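Local atomic coordinates of EvdMO1 (PDB entry 5T39), a protein that binds S-adenosyl-L-homocysteine in its methyltransferase domain and probably transfers a methyl group from S-adenosylmethionine during everninomicin biosynthesis. Residues Asn110-Arg113 with Ala114-Val117; Arg67-Tyr70 with Glu71-Gly75. All coordinates share one frame; numbering follows the deposited sequence.

Interaction 1: residues Asn110-Arg113 with Ala114-Val117; sequences NLRR and AEFV. With SAH (S-adenosyl-L-homocysteine), chain B.
Two turns of helix 108-121, the helix of the beta-alpha-beta unit that runs from strand 100-105 to strand 126-130, join Arg112 to Glu115 on the outside and bring Asn110 to the bound SAH. The backbone closes in four i to i+4 bonds, among them Glu115 N to Leu111 O at 2.8 Å. On the solvent side Arg112 and Glu115 run alongside each other. A bend at chi2 (-48°) turns the arginine chain along the helix, and NH1 meets Glu115 OE1 at 2.8 Å with a fairly straight N-H (162°). NH1 comes to the syn side of OE1, somewhat out of the carboxylate plane, while OE1 lies almost in the guanidinium plane; the two flat groups are 20° apart. Glu108 takes NH2 of the same arginine, so the charge is shared between carboxylates one turn to each side. Beneath this pair the branch of Leu111 supports the acid, CD1 lying 4.0 Å from Glu115 CG, while Leu111 and the small Ala114 face strand 126-130, where apolar groups suit the helix-sheet interface. Phe116 carries its ring away from this turn toward helix 24-33 and Phe41. Asn110 suits its place because its amide offers both donor and acceptor: OD1 receives Arg113 NH1 at 3.0 Å, tilted from the carbonyl plane, and ND2 bonds to Gln205 O and Glu105 OE1. Arg113 in turn is held by Glu86, Gln205 and Leu34 O, a second-shell support that should limit rotation of the amide. To these ND2 adds a weak bond to SAH O3' at 3.3 Å, beside Glu105, which ends strand 100-105 and hydrogen-bonds to SAH as the acid at the end of the second strand does in Rossmann-like SAM-dependent methyltransferases.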
loop_
_atom_site.group_PDB
_atom_site.type_symbol
_atom_site.label_atom_id
_atom_site.label_comp_id
_atom_site.label_asym_id
_atom_site.label_seq_id
_atom_site.Cartn_x
_atom_site.Cartn_y
_atom_site.Cartn_z
ATOM N N ASN A 110 -2.864 -0.946 13.252
ATOM C CA ASN A 110 -1.966 -0.217 12.362
ATOM C C ASN A 110 -2.489 1.189 12.131
ATOM O O ASN A 110 -1.742 2.173 12.213
ATOM C CB ASN A 110 -1.841 -0.932 11.018
ATOM C CG ASN A 110 -1.129 -2.264 11.110
ATOM O OD1 ASN A 110 -0.516 -2.602 12.123
ATOM N ND2 ASN A 110 -1.211 -3.033 10.041
ATOM N N LEU A 111 -3.790 1.296 11.859
ATOM C CA LEU A 111 -4.413 2.590 11.606
ATOM C C LEU A 111 -4.179 3.558 12.758
ATOM O O LEU A 111 -3.904 4.743 12.537
ATOM C CB LEU A 111 -5.912 2.390 11.375
ATOM C CG LEU A 111 -6.783 3.636 11.297
ATOM C CD1 LEU A 111 -6.368 4.476 10.138
ATOM C CD2 LEU A 111 -8.228 3.245 11.191
ATOM N N ARG A 112 -4.299 3.079 13.997
ATOM C CA ARG A 112 -4.082 3.967 15.136
ATOM C C ARG A 112 -2.666 4.522 15.149
ATOM O O ARG A 112 -2.453 5.685 15.512
ATOM C CB ARG A 112 -4.373 3.255 16.449
ATOM C CG ARG A 112 -5.821 2.853 16.647
ATOM C CD ARG A 112 -6.831 3.956 16.355
ATOM N NE ARG A 112 -8.181 3.404 16.358
ATOM C CZ ARG A 112 -9.177 3.824 15.585
ATOM N NH1 ARG A 112 -8.992 4.814 14.724
ATOM N NH2 ARG A 112 -10.366 3.242 15.665
ATOM N N ARG A 113 -1.683 3.704 14.775
ATOM C CA ARG A 113 -0.320 4.193 14.613
ATOM C C ARG A 113 -0.211 5.268 13.556
ATOM O O ARG A 113 0.405 6.318 13.761
ATOM C CB ARG A 113 0.743 3.107 14.494
ATOM C CG ARG A 113 0.616 2.025 15.490
ATOM C CD ARG A 113 1.887 1.185 15.608
ATOM N NE ARG A 113 1.481 -0.086 16.169
ATOM C CZ ARG A 113 1.076 -1.142 15.465
ATOM N NH1 ARG A 113 1.205 -1.175 14.147
ATOM N NH2 ARG A 113 0.586 -2.186 16.097
ATOM N N ALA A 114 -0.787 4.995 12.386
ATOM C CA ALA A 114 -0.749 5.952 11.288
ATOM C C ALA A 114 -1.409 7.267 11.681
ATOM O O ALA A 114 -0.903 8.340 11.352
ATOM C CB ALA A 114 -1.423 5.349 10.055
ATOM N N GLU A 115 -2.535 7.209 12.397
ATOM C CA GLU A 115 -3.211 8.435 12.825
ATOM C C GLU A 115 -2.328 9.237 13.771
ATOM O O GLU A 115 -2.268 10.465 13.684
ATOM C CB GLU A 115 -4.540 8.092 13.501
ATOM C CG GLU A 115 -5.608 7.601 12.541
ATOM C CD GLU A 115 -6.868 7.104 13.225
ATOM O OE1 GLU A 115 -6.783 6.470 14.295
ATOM O OE2 GLU A 115 -7.965 7.335 12.678
ATOM N N PHE A 116 -1.634 8.560 14.684
ATOM C CA PHE A 116 -0.696 9.230 15.577
ATOM C C PHE A 116 0.421 9.899 14.783
ATOM O O PHE A 116 0.768 11.058 15.032
ATOM C CB PHE A 116 -0.160 8.188 16.561
ATOM C CG PHE A 116 1.045 8.608 17.353
ATOM C CD1 PHE A 116 0.967 9.600 18.316
ATOM C CD2 PHE A 116 2.255 7.967 17.162
ATOM C CE1 PHE A 116 2.083 9.929 19.078
ATOM C CE2 PHE A 116 3.361 8.288 17.912
ATOM C CZ PHE A 116 3.282 9.267 18.864
ATOM N N VAL A 117 0.991 9.184 13.808
ATOM C CA VAL A 117 2.047 9.758 12.977
ATOM C C VAL A 117 1.567 11.048 12.319
ATOM O O VAL A 117 2.272 12.069 12.311
ATOM C CB VAL A 117 2.533 8.717 11.949
ATOM C CG1 VAL A 117 3.450 9.341 10.896
ATOM C CG2 VAL A 117 3.233 7.564 12.661
HETATM N N SAH B . 1.865 -0.374 1.798
HETATM C CA SAH B . 2.867 -0.535 2.849
HETATM C CB SAH B . 2.512 -1.651 3.817
HETATM C CG SAH B . 2.418 -3.027 3.167
HETATM S SD SAH B . 2.103 -4.333 4.382
HETATM C C SAH B . 4.218 -0.828 2.226
HETATM O O SAH B . 5.234 -0.874 2.928
HETATM O OXT SAH B . 4.282 -1.034 1.015
HETATM C "C5'" SAH B . 0.348 -4.614 4.030
HETATM C "C4'" SAH B . -0.594 -3.587 4.653
HETATM O "O4'" SAH B . -1.882 -3.780 4.066
HETATM C "C3'" SAH B . -0.747 -3.749 6.157
HETATM O "O3'" SAH B . -0.875 -2.506 6.818
HETATM C "C2'" SAH B . -2.020 -4.576 6.250
HETATM O "O2'" SAH B . -2.717 -4.526 7.483
HETATM C "C1'" SAH B . -2.825 -4.014 5.090
HETATM N N9 SAH B . -3.858 -4.908 4.569
HETATM C C8 SAH B . -3.751 -6.255 4.331
HETATM N N7 SAH B . -4.902 -6.725 3.813
HETATM C C5 SAH B . -5.754 -5.669 3.732
HETATM C C6 SAH B . -7.073 -5.552 3.301
HETATM N N6 SAH B . -7.799 -6.580 2.868
HETATM N N1 SAH B . -7.654 -4.320 3.333
HETATM C C2 SAH B . -6.956 -3.242 3.797
HETATM N N3 SAH B . -5.670 -3.308 4.253
HETATM C C4 SAH B . -5.104 -4.529 4.193
#

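Interaction 2: residues Arg67-Tyr70 with Glu71-Gly75; sequences RAFY and EAFPG
Arg67 reaches one turn ahead to Glu71 near the end of helix 62-72. From CB its chain runs out to CG, which lies 3.8 Å from Glu71 OE2, and CD follows past the same oxygen. A bend at chi3 (43°) then folds the guanidinium back, so that NH1 faces both carboxylate oxygens, 2.9 Å from OE1 in a salt bridge and weakly hydrogen-bonded to OE2. The planes stand 61° apart, a skewed pairing, and the arginine is also seen in a second conformation, so this pairing describes one of two states. On the inner side Phe73 turns the edge of its ring to the face of Phe69: CD2 sits over the ring centre, 4.1 Å from Phe69 CZ, and the centroids are 5.4 Å apart. Flat apolar rings suit this side, which covers Ala146 of strand 146-150. Tyr70 instead sends its hydroxyl to Leu93 O. Phe73 N still bonds to Phe69 O at 2.9 Å, but Phe73 leaves helical angles and Pro74, with no N-H to offer Tyr70 O, continues the chain. A charged outer face and an aromatic inner face are the pattern of an amphipathic helix packed on the sheet of a Rossmann-like fold.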
loop_
_atom_site.group_PDB
_atom_site.type_symbol
_atom_site.label_atom_id
_atom_site.label_comp_id
_atom_site.label_asym_id
_atom_site.label_seq_id
_atom_site.Cartn_x
_atom_site.Cartn_y
_atom_site.Cartn_z
ATOM N N ARG A 67 9.078 9.945 -4.590
ATOM C CA ARG A 67 9.715 10.551 -5.755
ATOM C C ARG A 67 9.360 9.780 -7.019
ATOM O O ARG A 67 9.012 10.372 -8.047
ATOM C CB ARG A 67 11.232 10.592 -5.554
ATOM C CG ARG A 67 12.051 11.114 -6.758
ATOM C CD ARG A 67 13.506 10.631 -6.717
ATOM N NE ARG A 67 13.574 9.219 -6.347
ATOM C CZ ARG A 67 13.285 8.207 -7.160
ATOM N NH1 ARG A 67 12.923 8.429 -8.418
ATOM N NH2 ARG A 67 13.357 6.963 -6.711
ATOM N N ALA A 68 9.456 8.453 -6.966
ATOM C CA ALA A 68 9.122 7.656 -8.140
ATOM C C ALA A 68 7.649 7.792 -8.496
ATOM O O ALA A 68 7.289 7.858 -9.676
ATOM C CB ALA A 68 9.497 6.192 -7.919
ATOM N N PHE A 69 6.782 7.832 -7.484
ATOM C CA PHE A 69 5.349 7.969 -7.718
ATOM C C PHE A 69 5.044 9.268 -8.455
ATOM O O PHE A 69 4.286 9.281 -9.431
ATOM C CB PHE A 69 4.625 7.917 -6.373
ATOM C CG PHE A 69 3.131 7.945 -6.485
ATOM C CD1 PHE A 69 2.415 6.765 -6.604
ATOM C CD2 PHE A 69 2.445 9.137 -6.442
ATOM C CE1 PHE A 69 1.052 6.777 -6.694
ATOM C CE2 PHE A 69 1.083 9.153 -6.524
ATOM C CZ PHE A 69 0.380 7.972 -6.646
ATOM N N TYR A 70 5.635 10.370 -7.998
ATOM C CA TYR A 70 5.390 11.665 -8.618
ATOM C C TYR A 70 6.162 11.864 -9.919
ATOM O O TYR A 70 5.793 12.743 -10.710
ATOM C CB TYR A 70 5.665 12.777 -7.610
ATOM C CG TYR A 70 4.615 12.860 -6.526
ATOM C CD1 TYR A 70 3.273 12.939 -6.853
ATOM C CD2 TYR A 70 4.965 12.872 -5.184
ATOM C CE1 TYR A 70 2.304 13.037 -5.875
ATOM C CE2 TYR A 70 4.000 12.963 -4.197
ATOM C CZ TYR A 70 2.670 13.044 -4.547
ATOM O OH TYR A 70 1.700 13.139 -3.578
ATOM N N GLU A 71 7.197 11.061 -10.182
ATOM C CA GLU A 71 7.750 11.008 -11.536
ATOM C C GLU A 71 6.729 10.413 -12.497
ATOM O O GLU A 71 6.584 10.882 -13.632
ATOM C CB GLU A 71 9.055 10.200 -11.559
ATOM C CG GLU A 71 10.249 10.941 -10.982
ATOM C CD GLU A 71 11.481 10.064 -10.768
ATOM O OE1 GLU A 71 11.379 8.820 -10.869
ATOM O OE2 GLU A 71 12.559 10.637 -10.486
ATOM N N ALA A 72 5.997 9.396 -12.046
ATOM C CA ALA A 72 4.986 8.752 -12.877
ATOM C C ALA A 72 3.736 9.616 -13.022
ATOM O O ALA A 72 3.102 9.607 -14.087
ATOM C CB ALA A 72 4.614 7.405 -12.256
ATOM N N PHE A 73 3.341 10.315 -11.947
ATOM C CA PHE A 73 2.082 11.059 -11.883
ATOM C C PHE A 73 2.356 12.490 -11.420
ATOM O O PHE A 73 1.935 12.907 -10.338
ATOM C CB PHE A 73 1.106 10.339 -10.952
ATOM C CG PHE A 73 0.821 8.928 -11.377
ATOM C CD1 PHE A 73 0.123 8.675 -12.548
ATOM C CD2 PHE A 73 1.264 7.854 -10.629
ATOM C CE1 PHE A 73 -0.138 7.387 -12.959
ATOM C CE2 PHE A 73 1.007 6.550 -11.052
ATOM C CZ PHE A 73 0.317 6.325 -12.214
ATOM N N PRO A 74 3.055 13.278 -12.234
ATOM C CA PRO A 74 3.472 14.618 -11.774
ATOM C C PRO A 74 2.317 15.552 -11.483
ATOM O O PRO A 74 2.456 16.452 -10.643
ATOM C CB PRO A 74 4.338 15.130 -12.934
ATOM C CG PRO A 74 3.900 14.319 -14.117
ATOM C CD PRO A 74 3.579 12.964 -13.567
ATOM N N GLY A 75 1.195 15.391 -12.170
ATOM C CA GLY A 75 0.053 16.247 -11.942
ATOM C C GLY A 75 -0.867 15.811 -10.828
ATOM O O GLY A 75 -1.891 16.456 -10.603
#

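In the fold
Interaction 2 comes first in the chain: helix 62-72 ends in it, and the chain then enters strand 78-82, an inner strand of the seven-stranded sheet, beside its central strand 146-150. Interaction 1 follows after strand 100-105, on the helix leading to the edge strand 126-130. Their centres lie 25 Å apart and their nearest atoms about 15 Å, so the two do not touch. Their relation to the ligand differs. Residues 110-117 reach SAH directly through one side chain at the ribose, whereas the side chain of Phe69 stays about 11 Å from it. Even so, helix 62-72 also serves the pocket, since Arg65, two residues before the segment 67-70, hydrogen-bonds to SAH.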